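Local atomic coordinates of prolyl-tRNA synthetase (Naegleria fowleri, PDB entry 6UYH), a protein that probably attaches proline to its cognate tRNA at the expense of ATP, as a class II aminoacyl-tRNA synthetase, and here holds halofuginone and an ATP analogue. Residues A[83-88]-A[99-104]; A[231-236]-A[474-479]; A[445-450]-A[507-512]. All coordinates share one frame; numbering follows the deposited sequence. Where two conformers were deposited one is given.

Contact 1: residues A[83-88]-A[99-104]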
ATOM      1  N   ARG A  83      17.089 -13.186  16.501  1.00 25.46           N
ATOM      2  CA  ARG A  83      18.433 -13.398  15.965  1.00 27.97           C
ATOM      3  C   ARG A  83      18.793 -12.327  14.938  1.00 27.44           C
ATOM      4  O   ARG A  83      19.884 -11.739  14.989  1.00 27.46           O
ATOM      5  CB  ARG A  83      18.517 -14.807  15.361  1.00 30.71           C
ATOM      6  CG  ARG A  83      19.607 -15.053  14.320  1.00 31.66           C
ATOM      7  CD  ARG A  83      20.984 -15.234  14.911  1.00 35.70           C
ATOM      8  NE  ARG A  83      20.946 -16.010  16.141  1.00 41.67           N
ATOM      9  CZ  ARG A  83      22.013 -16.286  16.885  1.00 45.69           C
ATOM     10  NH1 ARG A  83      23.218 -15.853  16.516  1.00 34.62           N
ATOM     11  NH2 ARG A  83      21.871 -16.995  18.000  1.00 44.03           N
ATOM     12  N   ALA A  84      17.877 -12.051  14.005  1.00 22.93           N
ATOM     13  CA  ALA A  84      18.130 -11.051  12.976  1.00 23.35           C
ATOM     14  C   ALA A  84      18.233  -9.662  13.583  1.00 26.45           C
ATOM     15  O   ALA A  84      19.173  -8.911  13.298  1.00 25.23           O
ATOM     16  CB  ALA A  84      17.016 -11.085  11.925  1.00 20.19           C
ATOM     17  N   LEU A  85      17.261  -9.304  14.420  1.00 24.01           N
ATOM     18  CA  LEU A  85      17.238  -7.981  15.027  1.00 30.45           C
ATOM     19  C   LEU A  85      18.518  -7.699  15.797  1.00 30.34           C
ATOM     20  O   LEU A  85      19.086  -6.607  15.686  1.00 34.25           O
ATOM     21  CB  LEU A  85      16.019  -7.874  15.936  1.00 37.20           C
ATOM     22  CG  LEU A  85      15.303  -6.551  16.151  1.00 36.26           C
ATOM     23  CD1 LEU A  85      15.025  -5.849  14.835  1.00 25.90           C
ATOM     24  CD2 LEU A  85      14.010  -6.857  16.910  1.00 27.42           C
ATOM     25  N   GLU A  86      18.994  -8.673  16.579  1.00 23.77           N
ATOM     26  CA  GLU A  86      20.175  -8.496  17.415  1.00 30.06           C
ATOM     27  C   GLU A  86      21.481  -8.588  16.636  1.00 31.92           C
ATOM     28  O   GLU A  86      22.549  -8.462  17.239  1.00 34.04           O
ATOM     29  CB  GLU A  86      20.178  -9.523  18.553  1.00 35.52           C
ATOM     30  CG  GLU A  86      19.062  -9.315  19.568  1.00 41.05           C
ATOM     31  CD  GLU A  86      19.135 -10.292  20.731  1.00 46.93           C
ATOM     32  OE1 GLU A  86      19.929 -11.258  20.659  1.00 48.96           O
ATOM     33  OE2 GLU A  86      18.396 -10.092  21.719  1.00 47.44           O
ATOM     34  N   THR A  87      21.424  -8.805  15.319  1.00 30.46           N
ATOM     35  CA  THR A  87      22.637  -8.765  14.511  1.00 35.06           C
ATOM     36  C   THR A  87      23.299  -7.393  14.567  1.00 45.14           C
ATOM     37  O   THR A  87      24.530  -7.299  14.568  1.00 46.25           O
ATOM     38  CB  THR A  87      22.317  -9.145  13.067  1.00 39.82           C
ATOM     39  OG1 THR A  87      21.938 -10.526  13.012  1.00 43.70           O
ATOM     40  CG2 THR A  87      23.519  -8.916  12.161  1.00 42.85           C
ATOM     41  N   GLU A  88      22.510  -6.327  14.636  1.00 42.00           N
ATOM     42  CA  GLU A  88      23.058  -4.975  14.695  1.00 51.59           C
ATOM     43  C   GLU A  88      23.947  -4.754  15.916  1.00 53.99           C
ATOM     44  O   GLU A  88      23.467  -4.420  16.995  1.00 60.20           O
ATOM     45  CB  GLU A  88      21.926  -3.951  14.685  1.00 59.84           C
ATOM     46  CG  GLU A  88      21.717  -3.303  13.334  1.00 57.41           C
ATOM     47  CD  GLU A  88      20.459  -2.472  13.280  1.00 59.53           C
ATOM     48  OE1 GLU A  88      19.721  -2.446  14.286  1.00 64.51           O
ATOM     49  OE2 GLU A  88      20.206  -1.847  12.230  1.00 62.09           O
ATOM     50  N   VAL A  99      10.727  -2.201  20.910  1.00 22.71           N
ATOM     51  CA  VAL A  99      10.348  -3.325  20.054  1.00 21.99           C
ATOM     52  C   VAL A  99       9.086  -3.986  20.597  1.00 20.68           C
ATOM     53  O   VAL A  99       9.022  -4.342  21.776  1.00 22.75           O
ATOM     54  CB  VAL A  99      11.488  -4.354  19.970  1.00 26.81           C
ATOM     55  CG1 VAL A  99      11.109  -5.452  19.010  1.00 23.31           C
ATOM     56  CG2 VAL A  99      12.817  -3.694  19.576  1.00 26.26           C
ATOM     57  N   ALA A 100       8.103  -4.207  19.724  1.00 21.79           N
ATOM     58  CA  ALA A 100       6.888  -4.930  20.082  1.00 18.94           C
ATOM     59  C   ALA A 100       7.059  -6.412  19.759  1.00 21.10           C
ATOM     60  O   ALA A 100       7.500  -6.755  18.659  1.00 21.55           O
ATOM     61  CB  ALA A 100       5.683  -4.359  19.326  1.00 19.18           C
ATOM     62  N   TRP A 101       6.720  -7.280  20.718  1.00 21.56           N
ATOM     63  CA  TRP A 101       6.967  -8.714  20.603  1.00 24.15           C
ATOM     64  C   TRP A 101       5.670  -9.506  20.544  1.00 24.14           C
ATOM     65  O   TRP A 101       4.819  -9.384  21.430  1.00 22.50           O
ATOM     66  CB  TRP A 101       7.805  -9.220  21.775  1.00 22.75           C
ATOM     67  CG  TRP A 101       9.214  -8.759  21.685  1.00 26.78           C
ATOM     68  CD1 TRP A 101       9.762  -7.665  22.287  1.00 29.67           C
ATOM     69  CD2 TRP A 101      10.261  -9.368  20.924  1.00 26.99           C
ATOM     70  NE1 TRP A 101      11.090  -7.559  21.955  1.00 32.07           N
ATOM     71  CE2 TRP A 101      11.422  -8.591  21.116  1.00 28.72           C
ATOM     72  CE3 TRP A 101      10.331 -10.506  20.107  1.00 21.65           C
ATOM     73  CZ2 TRP A 101      12.642  -8.909  20.525  1.00 26.90           C
ATOM     74  CZ3 TRP A 101      11.548 -10.818  19.511  1.00 29.15           C
ATOM     75  CH2 TRP A 101      12.687 -10.019  19.727  1.00 26.59           C
ATOM     76  N   VAL A 102       5.556 -10.360  19.531  1.00 21.52           N
ATOM     77  CA  VAL A 102       4.494 -11.357  19.463  1.00 20.71           C
ATOM     78  C   VAL A 102       4.950 -12.565  20.267  1.00 21.12           C
ATOM     79  O   VAL A 102       6.010 -13.134  19.991  1.00 28.82           O
ATOM     80  CB  VAL A 102       4.194 -11.753  18.008  1.00 22.30           C
ATOM     81  CG1 VAL A 102       3.160 -12.877  17.969  1.00 23.51           C
ATOM     82  CG2 VAL A 102       3.735 -10.548  17.213  1.00 27.56           C
ATOM     83  N   THR A 103       4.170 -12.952  21.276  1.00 22.60           N
ATOM     84  CA  THR A 103       4.582 -14.061  22.126  1.00 24.70           C
ATOM     85  C   THR A 103       3.536 -15.150  22.284  1.00 24.20           C
ATOM     86  O   THR A 103       3.810 -16.148  22.956  1.00 26.61           O
ATOM     87  CB  THR A 103       4.973 -13.563  23.528  1.00 33.00           C
ATOM     88  OG1 THR A 103       3.787 -13.262  24.269  1.00 38.48           O
ATOM     89  CG2 THR A 103       5.853 -12.318  23.439  1.00 30.16           C
ATOM     90  N   LYS A 104       2.351 -14.993  21.713  1.00 28.32           N
ATOM     91  CA  LYS A 104       1.298 -15.977  21.897  1.00 29.26           C
ATOM     92  C   LYS A 104       0.499 -16.108  20.609  1.00 24.98           C
ATOM     93  O   LYS A 104       0.349 -15.149  19.849  1.00 24.19           O
ATOM     94  CB  LYS A 104       0.344 -15.607  23.054  1.00 31.23           C
ATOM     95  CG  LYS A 104       1.003 -15.461  24.417  1.00 37.44           C
ATOM     96  CD  LYS A 104      -0.021 -15.287  25.533  1.00 42.14           C
ATOM     97  CE  LYS A 104      -0.786 -16.569  25.787  1.00 45.59           C
ATOM     98  NZ  LYS A 104      -1.450 -16.562  27.120  1.00 50.03           N
TER
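The hydrogen bond from T87 N to A84 O, 3.0 Å long, helps shape the chain at the end of a short helix, where L85 is set against V99 and W101. From L85 to E88 the backbone makes a type I turn, and threonine suits its third position because its hydroxyl folds back as well: T87 OG1 donates to R83 O at 3.1 Å, approaching at a C=O...O angle of 138° and tilted 22° from the carbonyl plane. The helix end is thus tied by a main-chain and a side-chain bond.

Across the contact everything is apolar. L85 and V99 reach toward each other tip to tip, with L85 CD2 3.8 Å from V99 CG1. On the other segment, V99 turns CG1 anti to its own N (chi1 -176°), which brings the same methyl over one face of the W101 indole, 3.5 Å above the plane and displaced toward the rim. L85 CD2 meets W101 CZ2 obliquely and more loosely, at 4.4 Å. A115 of strand 108-116 touches both L85 and V99.

V99 also touches halofuginone, so this buried branched residue packs against L85 and lines the inhibitor pocket. Beyond it, strand 100-105 pairs antiparallel with its counterpart in the second subunit, and W101 makes a cation-pi contact with K104 of the second subunit.

Since methyls and an indole rim meet here without any directional bond, L85 meets V99 and the W101 rim through dispersion and the exclusion of water. This small apolar contact sets L85 against V99, the residue on which halofuginone rests.

Contact 2: residues A[231-236]-A[474-479]. With ANP (phosphoaminophosphonic acid-adenylate ester), chain C; EDO (1,2-ethanediol), chain P.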
ATOM      1  N   GLY A 231       6.896  27.245  17.762  1.00 24.33           N
ATOM      2  CA  GLY A 231       8.336  27.418  17.574  1.00 21.74           C
ATOM      3  C   GLY A 231       9.141  26.139  17.651  1.00 28.51           C
ATOM      4  O   GLY A 231      10.224  26.125  18.257  1.00 31.21           O
ATOM      5  N   ARG A 232       8.650  25.065  17.031  1.00 24.55           N
ATOM      6  CA  ARG A 232       9.265  23.750  17.124  1.00 25.53           C
ATOM      7  C   ARG A 232       9.590  23.212  15.744  1.00 26.86           C
ATOM      8  O   ARG A 232       8.775  23.303  14.824  1.00 28.62           O
ATOM      9  CB  ARG A 232       8.358  22.753  17.835  1.00 22.57           C
ATOM     10  CG  ARG A 232       8.124  23.134  19.255  1.00 35.21           C
ATOM     11  CD  ARG A 232       7.428  22.068  20.061  1.00 31.29           C
ATOM     12  NE  ARG A 232       7.343  22.577  21.423  1.00 29.01           N
ATOM     13  CZ  ARG A 232       8.161  22.232  22.410  1.00 29.52           C
ATOM     14  NH1 ARG A 232       9.117  21.328  22.203  1.00 26.38           N
ATOM     15  NH2 ARG A 232       8.003  22.789  23.604  1.00 24.93           N
ATOM     16  N   ALA A 233      10.776  22.634  15.620  1.00 22.50           N
ATOM     17  CA  ALA A 233      11.154  21.959  14.397  1.00 19.22           C
ATOM     18  C   ALA A 233      10.582  20.546  14.385  1.00 22.01           C
ATOM     19  O   ALA A 233      10.304  19.952  15.433  1.00 23.90           O
ATOM     20  CB  ALA A 233      12.675  21.919  14.263  1.00 19.74           C
ATOM     21  N   VAL A 234      10.396  20.013  13.179  1.00 21.00           N
ATOM     22  CA  VAL A 234      10.003  18.624  12.977  1.00 18.38           C
ATOM     23  C   VAL A 234      10.971  18.009  11.975  1.00 21.77           C
ATOM     24  O   VAL A 234      11.125  18.521  10.859  1.00 21.50           O
ATOM     25  CB  VAL A 234       8.552  18.492  12.480  1.00 18.28           C
ATOM     26  CG1 VAL A 234       8.237  17.038  12.112  1.00 17.59           C
ATOM     27  CG2 VAL A 234       7.573  19.009  13.521  1.00 24.31           C
ATOM     28  N   GLN A 235      11.612  16.907  12.366  1.00 21.40           N
ATOM     29  CA  GLN A 235      12.477  16.165  11.458  1.00 21.45           C
ATOM     30  C   GLN A 235      11.613  15.509  10.389  1.00 23.42           C
ATOM     31  O   GLN A 235      10.840  14.587  10.680  1.00 21.78           O
ATOM     32  CB  GLN A 235      13.296  15.148  12.251  1.00 22.77           C
ATOM     33  CG  GLN A 235      14.439  15.766  13.079  1.00 35.86           C
ATOM     34  CD  GLN A 235      13.963  16.685  14.217  1.00 49.58           C
ATOM     35  OE1 GLN A 235      13.245  16.255  15.123  1.00 67.00           O
ATOM     36  NE2 GLN A 235      14.369  17.953  14.170  1.00 27.20           N
ATOM     37  N   GLY A 236      11.721  15.995   9.147  1.00 17.96           N
ATOM     38  CA  GLY A 236      10.711  15.688   8.152  1.00 17.75           C
ATOM     39  C   GLY A 236      10.940  14.460   7.303  1.00 20.78           C
ATOM     40  O   GLY A 236      10.012  14.014   6.631  1.00 20.31           O
ATOM     41  N   LYS A 474      17.573  21.099  20.992  1.00 26.30           N
ATOM     42  CA  LYS A 474      18.423  20.026  20.502  1.00 28.34           C
ATOM     43  C   LYS A 474      18.952  20.396  19.126  1.00 24.73           C
ATOM     44  O   LYS A 474      18.507  21.363  18.503  1.00 21.07           O
ATOM     45  CB  LYS A 474      17.688  18.688  20.474  1.00 33.64           C
ATOM     46  CG  LYS A 474      16.585  18.600  19.475  1.00 30.83           C
ATOM     47  CD  LYS A 474      15.867  17.259  19.642  1.00 48.52           C
ATOM     48  CE  LYS A 474      15.999  16.367  18.421  1.00 49.80           C
ATOM     49  NZ  LYS A 474      15.645  14.960  18.767  1.00 48.36           N
ATOM     50  N   SER A 475      19.950  19.650  18.670  1.00 21.42           N
ATOM     51  CA  SER A 475      20.483  19.926  17.351  1.00 20.22           C
ATOM     52  C   SER A 475      19.456  19.496  16.317  1.00 24.93           C
ATOM     53  O   SER A 475      18.839  18.429  16.433  1.00 26.58           O
ATOM     54  CB  SER A 475      21.814  19.211  17.126  1.00 26.61           C
ATOM     55  OG  SER A 475      21.604  17.827  17.007  1.00 32.40           O
ATOM     56  N   LEU A 476      19.228  20.356  15.337  1.00 21.94           N
ATOM     57  CA  LEU A 476      18.296  20.052  14.263  1.00 21.98           C
ATOM     58  C   LEU A 476      19.057  19.572  13.032  1.00 23.53           C
ATOM     59  O   LEU A 476      18.863  18.444  12.573  1.00 24.19           O
ATOM     60  CB  LEU A 476      17.439  21.291  13.975  1.00 22.18           C
ATOM     61  CG  LEU A 476      16.760  21.842  15.241  1.00 20.48           C
ATOM     62  CD1 LEU A 476      15.994  23.135  14.928  1.00 23.90           C
ATOM     63  CD2 LEU A 476      15.855  20.790  15.907  1.00 22.02           C
ATOM     64  N   CYS A 477      19.996  20.379  12.547  1.00 23.41           N
ATOM     65  CA  CYS A 477      20.896  19.937  11.493  1.00 24.48           C
ATOM     66  C   CYS A 477      22.033  20.936  11.399  1.00 21.31           C
ATOM     67  O   CYS A 477      21.947  22.054  11.911  1.00 19.57           O
ATOM     68  CB  CYS A 477      20.185  19.831  10.148  1.00 22.92           C
ATOM     69  SG  CYS A 477      19.688  21.431   9.491  1.00 24.92           S
ATOM     70  N   VAL A 478      23.099  20.522  10.725  1.00 17.16           N
ATOM     71  CA  VAL A 478      24.108  21.446  10.219  1.00 17.11           C
ATOM     72  C   VAL A 478      23.737  21.760   8.770  1.00 17.20           C
ATOM     73  O   VAL A 478      23.865  20.870   7.900  1.00 17.76           O
ATOM     74  CB  VAL A 478      25.517  20.852  10.328  1.00 19.87           C
ATOM     75  CG1 VAL A 478      26.553  21.850   9.823  1.00 22.39           C
ATOM     76  CG2 VAL A 478      25.808  20.442  11.773  1.00 25.44           C
ATOM     77  N   PRO A 479      23.233  22.955   8.472  1.00 17.36           N
ATOM     78  CA  PRO A 479      22.730  23.231   7.116  1.00 22.98           C
ATOM     79  C   PRO A 479      23.776  22.941   6.047  1.00 25.42           C
ATOM     80  O   PRO A 479      24.950  23.294   6.200  1.00 21.41           O
ATOM     81  CB  PRO A 479      22.381  24.721   7.174  1.00 22.43           C
ATOM     82  CG  PRO A 479      22.028  24.963   8.611  1.00 21.42           C
ATOM     83  CD  PRO A 479      22.984  24.079   9.396  1.00 17.48           C
TER
HETATM   84  PG  ANP C 601      12.514  10.711  15.788  1.00 44.96           P
HETATM   85  O1G ANP C 601      13.364  11.536  16.634  1.00 48.39           O
HETATM   86  O2G ANP C 601      11.983   9.493  16.656  1.00 37.08           O
HETATM   87  O3G ANP C 601      11.343  11.642  15.289  1.00 52.93           O
HETATM   88  PB  ANP C 601      13.893   8.639  14.118  1.00 37.32           P
HETATM   89  O1B ANP C 601      15.347   8.590  14.107  1.00 38.66           O
HETATM   90  O2B ANP C 601      13.346   7.602  15.146  1.00 31.96           O
HETATM   91  N3B ANP C 601      13.307  10.136  14.469  1.00 46.77           N
HETATM   92  PA  ANP C 601      13.755   7.320  11.546  1.00 26.46           P
HETATM   93  O1A ANP C 601      15.030   7.734  10.923  1.00 32.74           O
HETATM   94  O2A ANP C 601      13.864   5.943  12.113  1.00 26.06           O
HETATM   95  O3A ANP C 601      13.313   8.294  12.721  1.00 31.43           O
HETATM   96  O5' ANP C 601      12.464   7.354  10.585  1.00 29.10           O
HETATM   97  C5' ANP C 601      12.360   7.935   9.264  1.00 25.80           C
HETATM   98  C4' ANP C 601      11.367   9.064   9.352  1.00 31.92           C
HETATM   99  O4' ANP C 601      10.104   8.568   9.851  1.00 24.98           O
HETATM  100  C3' ANP C 601      11.774  10.144  10.342  1.00 35.76           C
HETATM  101  O3' ANP C 601      12.644  11.086   9.725  1.00 47.43           O
HETATM  102  C2' ANP C 601      10.433  10.767  10.732  1.00 28.95           C
HETATM  103  O2' ANP C 601      10.105  11.831   9.849  1.00 29.21           O
HETATM  104  C1' ANP C 601       9.459   9.577  10.612  1.00 20.67           C
HETATM  105  N9  ANP C 601       9.069   9.006  11.894  1.00 24.31           N
HETATM  106  C8  ANP C 601       9.896   8.504  12.866  1.00 21.83           C
HETATM  107  N7  ANP C 601       9.270   8.046  13.921  1.00 23.11           N
HETATM  108  C5  ANP C 601       7.929   8.258  13.623  1.00 21.25           C
HETATM  109  C6  ANP C 601       6.748   7.991  14.337  1.00 22.18           C
HETATM  110  N6  ANP C 601       6.713   7.377  15.523  1.00 20.37           N
HETATM  111  N1  ANP C 601       5.578   8.360  13.769  1.00 19.74           N
HETATM  112  C2  ANP C 601       5.600   8.927  12.559  1.00 19.60           C
HETATM  113  N3  ANP C 601       6.650   9.211  11.785  1.00 19.85           N
HETATM  114  C4  ANP C 601       7.793   8.853  12.380  1.00 20.06           C
HETATM  115  C1  EDO P 614      15.984  13.501  23.440  1.00 63.27           C
HETATM  116  O1  EDO P 614      14.716  13.078  23.947  1.00 67.20           O
HETATM  117  C2  EDO P 614      15.935  13.457  21.922  1.00 61.38           C
HETATM  118  O2  EDO P 614      14.771  14.167  21.486  1.00 60.08           O
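The axes of strands 232-236 and 474-479 approach to 8.7 Å and cross at 61°, too far apart and too steeply inclined to pair, with the CA atoms of A233 and L476 the nearest. Side chains bridge the gap. A233 points toward the other strand, and its single methyl is met by both branches of L476: CB lies 3.6 Å from CD1 and 3.8 Å from CD2. A small residue suits this spot because the forked leucine is already close.

L476 CD2 also packs against Q235 NE2 at 3.6 Å, the two side chains crossing at about a right angle. Glutamine reaches this place by bending at chi2 (65°), and NE2 itself donates to E224 OE1, so the amide nitrogen is satisfied while its flank rests on a methyl. At L476 and C477, both facing L508, strand 474-479 forms a classic beta bulge; a G1 bulge at G231 and R232 opens the other strand, G231 supplying the positive phi.

Strand 232-243 belongs to the class II catalytic core, and its main chain serves the nucleotide directly: the ribose O2' of the ATP analogue donates to Q235 O at 3.0 Å, a carbonyl that also accepts from R274 NH1. Two residues before L476, K474 brings CE to 4.3 Å from Q235 OE1, and its NZ gives a hydrogen bond to O2 of an ethanediol, probably from the crystallisation liquor.

Contact 3: residues A[445-450]-A[507-512]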
ATOM      1  N   ALA A 445      29.380  15.725  23.582  1.00 30.06           N
ATOM      2  CA  ALA A 445      29.347  16.345  24.902  1.00 34.08           C
ATOM      3  C   ALA A 445      28.865  17.789  24.833  1.00 34.34           C
ATOM      4  O   ALA A 445      28.129  18.246  25.716  1.00 30.47           O
ATOM      5  CB  ALA A 445      30.728  16.271  25.551  1.00 37.79           C
ATOM      6  N   ALA A 446      29.283  18.535  23.802  1.00 29.64           N
ATOM      7  CA  ALA A 446      28.792  19.901  23.654  1.00 23.56           C
ATOM      8  C   ALA A 446      27.289  19.905  23.429  1.00 23.84           C
ATOM      9  O   ALA A 446      26.562  20.709  24.020  1.00 26.60           O
ATOM     10  CB  ALA A 446      29.503  20.608  22.499  1.00 21.52           C
ATOM     11  N   GLU A 447      26.798  18.989  22.595  1.00 22.51           N
ATOM     12  CA  GLU A 447      25.364  18.937  22.340  1.00 20.34           C
ATOM     13  C   GLU A 447      24.587  18.602  23.610  1.00 25.19           C
ATOM     14  O   GLU A 447      23.521  19.177  23.868  1.00 27.15           O
ATOM     15  CB  GLU A 447      25.068  17.917  21.239  1.00 25.83           C
ATOM     16  CG  GLU A 447      23.598  17.800  20.903  1.00 30.21           C
ATOM     17  CD  GLU A 447      23.348  17.005  19.635  1.00 37.97           C
ATOM     18  OE1 GLU A 447      24.311  16.783  18.858  1.00 31.81           O
ATOM     19  OE2 GLU A 447      22.181  16.610  19.424  1.00 39.72           O
ATOM     20  N   GLU A 448      25.100  17.668  24.410  1.00 25.68           N
ATOM     21  CA  GLU A 448      24.433  17.325  25.663  1.00 30.14           C
ATOM     22  C   GLU A 448      24.446  18.501  26.631  1.00 27.66           C
ATOM     23  O   GLU A 448      23.452  18.764  27.320  1.00 28.79           O
ATOM     24  CB  GLU A 448      25.100  16.098  26.285  1.00 32.18           C
ATOM     25  CG  GLU A 448      24.541  15.697  27.649  1.00 43.74           C
ATOM     26  CD  GLU A 448      23.070  15.306  27.606  1.00 53.22           C
ATOM     27  OE1 GLU A 448      22.590  14.837  26.543  1.00 43.56           O
ATOM     28  OE2 GLU A 448      22.393  15.470  28.646  1.00 58.92           O
ATOM     29  N   TYR A 449      25.566  19.221  26.699  1.00 26.80           N
ATOM     30  CA  TYR A 449      25.635  20.422  27.528  1.00 27.16           C
ATOM     31  C   TYR A 449      24.570  21.437  27.124  1.00 27.61           C
ATOM     32  O   TYR A 449      23.849  21.973  27.972  1.00 29.56           O
ATOM     33  CB  TYR A 449      27.030  21.031  27.427  1.00 27.00           C
ATOM     34  CG  TYR A 449      27.181  22.342  28.150  1.00 28.08           C
ATOM     35  CD1 TYR A 449      27.464  22.371  29.510  1.00 32.18           C
ATOM     36  CD2 TYR A 449      27.053  23.551  27.477  1.00 29.00           C
ATOM     37  CE1 TYR A 449      27.618  23.568  30.182  1.00 32.44           C
ATOM     38  CE2 TYR A 449      27.204  24.758  28.147  1.00 28.78           C
ATOM     39  CZ  TYR A 449      27.483  24.756  29.498  1.00 29.75           C
ATOM     40  OH  TYR A 449      27.634  25.941  30.185  1.00 31.13           O
ATOM     41  N   ILE A 450      24.456  21.714  25.824  1.00 25.35           N
ATOM     42  CA  ILE A 450      23.479  22.694  25.356  1.00 22.54           C
ATOM     43  C   ILE A 450      22.065  22.245  25.698  1.00 26.42           C
ATOM     44  O   ILE A 450      21.225  23.049  26.127  1.00 26.05           O
ATOM     45  CB  ILE A 450      23.652  22.932  23.845  1.00 22.84           C
ATOM     46  CG1 ILE A 450      25.006  23.601  23.563  1.00 21.38           C
ATOM     47  CG2 ILE A 450      22.491  23.752  23.284  1.00 22.72           C
ATOM     48  CD1 ILE A 450      25.416  23.527  22.086  1.00 24.43           C
ATOM     49  N   ALA A 507      25.536  25.537  13.223  1.00 19.19           N
ATOM     50  CA  ALA A 507      24.522  24.511  13.423  1.00 17.77           C
ATOM     51  C   ALA A 507      23.182  25.136  13.794  1.00 19.18           C
ATOM     52  O   ALA A 507      23.115  26.142  14.511  1.00 21.94           O
ATOM     53  CB  ALA A 507      24.948  23.516  14.514  1.00 19.63           C
ATOM     54  N   LEU A 508      22.106  24.510  13.316  1.00 19.01           N
ATOM     55  CA  LEU A 508      20.752  24.927  13.650  1.00 20.31           C
ATOM     56  C   LEU A 508      20.273  24.121  14.857  1.00 18.00           C
ATOM     57  O   LEU A 508      20.272  22.883  14.829  1.00 19.83           O
ATOM     58  CB  LEU A 508      19.831  24.726  12.444  1.00 19.81           C
ATOM     59  CG  LEU A 508      18.472  25.425  12.463  1.00 27.05           C
ATOM     60  CD1 LEU A 508      18.631  26.926  12.353  1.00 27.70           C
ATOM     61  CD2 LEU A 508      17.571  24.861  11.331  1.00 27.65           C
ATOM     62  N   PHE A 509      19.922  24.831  15.930  1.00 18.48           N
ATOM     63  CA  PHE A 509      19.414  24.259  17.163  1.00 22.87           C
ATOM     64  C   PHE A 509      18.037  24.839  17.440  1.00 20.96           C
ATOM     65  O   PHE A 509      17.749  25.986  17.079  1.00 22.90           O
ATOM     66  CB  PHE A 509      20.338  24.580  18.362  1.00 20.45           C
ATOM     67  CG  PHE A 509      21.462  23.601  18.548  1.00 23.88           C
ATOM     68  CD1 PHE A 509      22.488  23.519  17.617  1.00 20.95           C
ATOM     69  CD2 PHE A 509      21.494  22.767  19.661  1.00 21.76           C
ATOM     70  CE1 PHE A 509      23.527  22.624  17.789  1.00 25.02           C
ATOM     71  CE2 PHE A 509      22.538  21.857  19.837  1.00 25.29           C
ATOM     72  CZ  PHE A 509      23.554  21.790  18.899  1.00 26.74           C
ATOM     73  N   GLY A 510      17.202  24.063  18.114  1.00 20.68           N
ATOM     74  CA  GLY A 510      15.874  24.552  18.440  1.00 21.49           C
ATOM     75  C   GLY A 510      15.098  23.534  19.246  1.00 23.23           C
ATOM     76  O   GLY A 510      15.541  22.401  19.459  1.00 24.47           O
ATOM     77  N   ARG A 511      13.936  23.973  19.727  1.00 20.71           N
ATOM     78  CA  ARG A 511      12.964  23.036  20.268  1.00 21.68           C
ATOM     79  C   ARG A 511      12.414  22.171  19.139  1.00 23.47           C
ATOM     80  O   ARG A 511      12.442  22.552  17.968  1.00 23.28           O
ATOM     81  CB  ARG A 511      11.831  23.780  20.974  1.00 23.20           C
ATOM     82  CG  ARG A 511      12.328  24.665  22.120  1.00 30.04           C
ATOM     83  CD  ARG A 511      11.857  26.105  21.951  1.00 39.27           C
ATOM     84  NE  ARG A 511      10.401  26.207  21.876  1.00 49.10           N
ATOM     85  CZ  ARG A 511       9.615  26.507  22.906  1.00 53.39           C
ATOM     86  NH1 ARG A 511       8.298  26.575  22.733  1.00 46.92           N
ATOM     87  NH2 ARG A 511      10.141  26.748  24.105  1.00 43.72           N
ATOM     88  N   SER A 512      11.892  21.002  19.499  1.00 22.83           N
ATOM     89  CA  SER A 512      11.533  20.005  18.500  0.65 22.74           C
ATOM     90  C   SER A 512      10.350  19.184  18.999  1.00 23.17           C
ATOM     91  O   SER A 512      10.019  19.192  20.187  1.00 24.82           O
ATOM     92  CB  SER A 512      12.742  19.110  18.192  0.65 24.81           C
ATOM     93  OG  SER A 512      12.426  18.035  17.322  0.65 26.62           O
TER
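F509 is the centre of this contact, projecting from strand 507-512 toward helix 445-450, with I450 and E447 as its partners. The isoleucine and the ring cross at about a right angle. Both methyls of I450 are used: CG2 sits 3.9 Å from F509 CD2 and equally near CE2, while CD1 lies 4.0 Å from F509 CE2 and 4.1 Å from CZ. With CG2 anti to the backbone N and CG1 beside it (chi1 -66°), the two methyls lie obliquely along the CD2-CE2-CZ part of the ring, a fit that a beta-branched residue makes well.

One helical turn earlier, E447 adds the aliphatic part of its side chain, CG standing 4.3 Å from F509 CE2 and oblique to the ring. Its extended chain (chi1 -180°, chi2 168°) carries the carboxylate past the aromatic ring to polar partners: OE1 accepts from T209 OG1, and OE2 is bonded to N211 ND2 and to S475 OG. These bonds satisfy a buried carboxylate and would help stabilise its charge, so glutamate can serve an apolar neighbour and a polar cluster at once.

Within the strand, A507 CB lies at the edge of the F509 ring, in its plane. Helix 444-457 lies against strand 505-512, which runs between strands 435-440 and 474-479; W440 meets the F509 ring, and F426 of helix 423-431 touches both I450 and F509.

From the N terminus, contact 1 closes first, joining residues 83-88 to 99-104 across a loop of ten residues beside the inhibitor pocket and the subunit interface. It is finished before the others begin, and its centre lies about 31 Å from that of contact 2. Contact 2 opens at 231-236 and closes at 474-479 after 237 intervening residues, tying the catalytic core to the C-terminal region. Contact 3 opens inside that span at 445-450 and closes beyond it at 507-512, so the two cross. Their centres are about 10 Å apart, and strand 505-512 joins them, pairing with both 474-479 and 232-243 and thereby linking helix 444-457 to the nucleotide-binding strand.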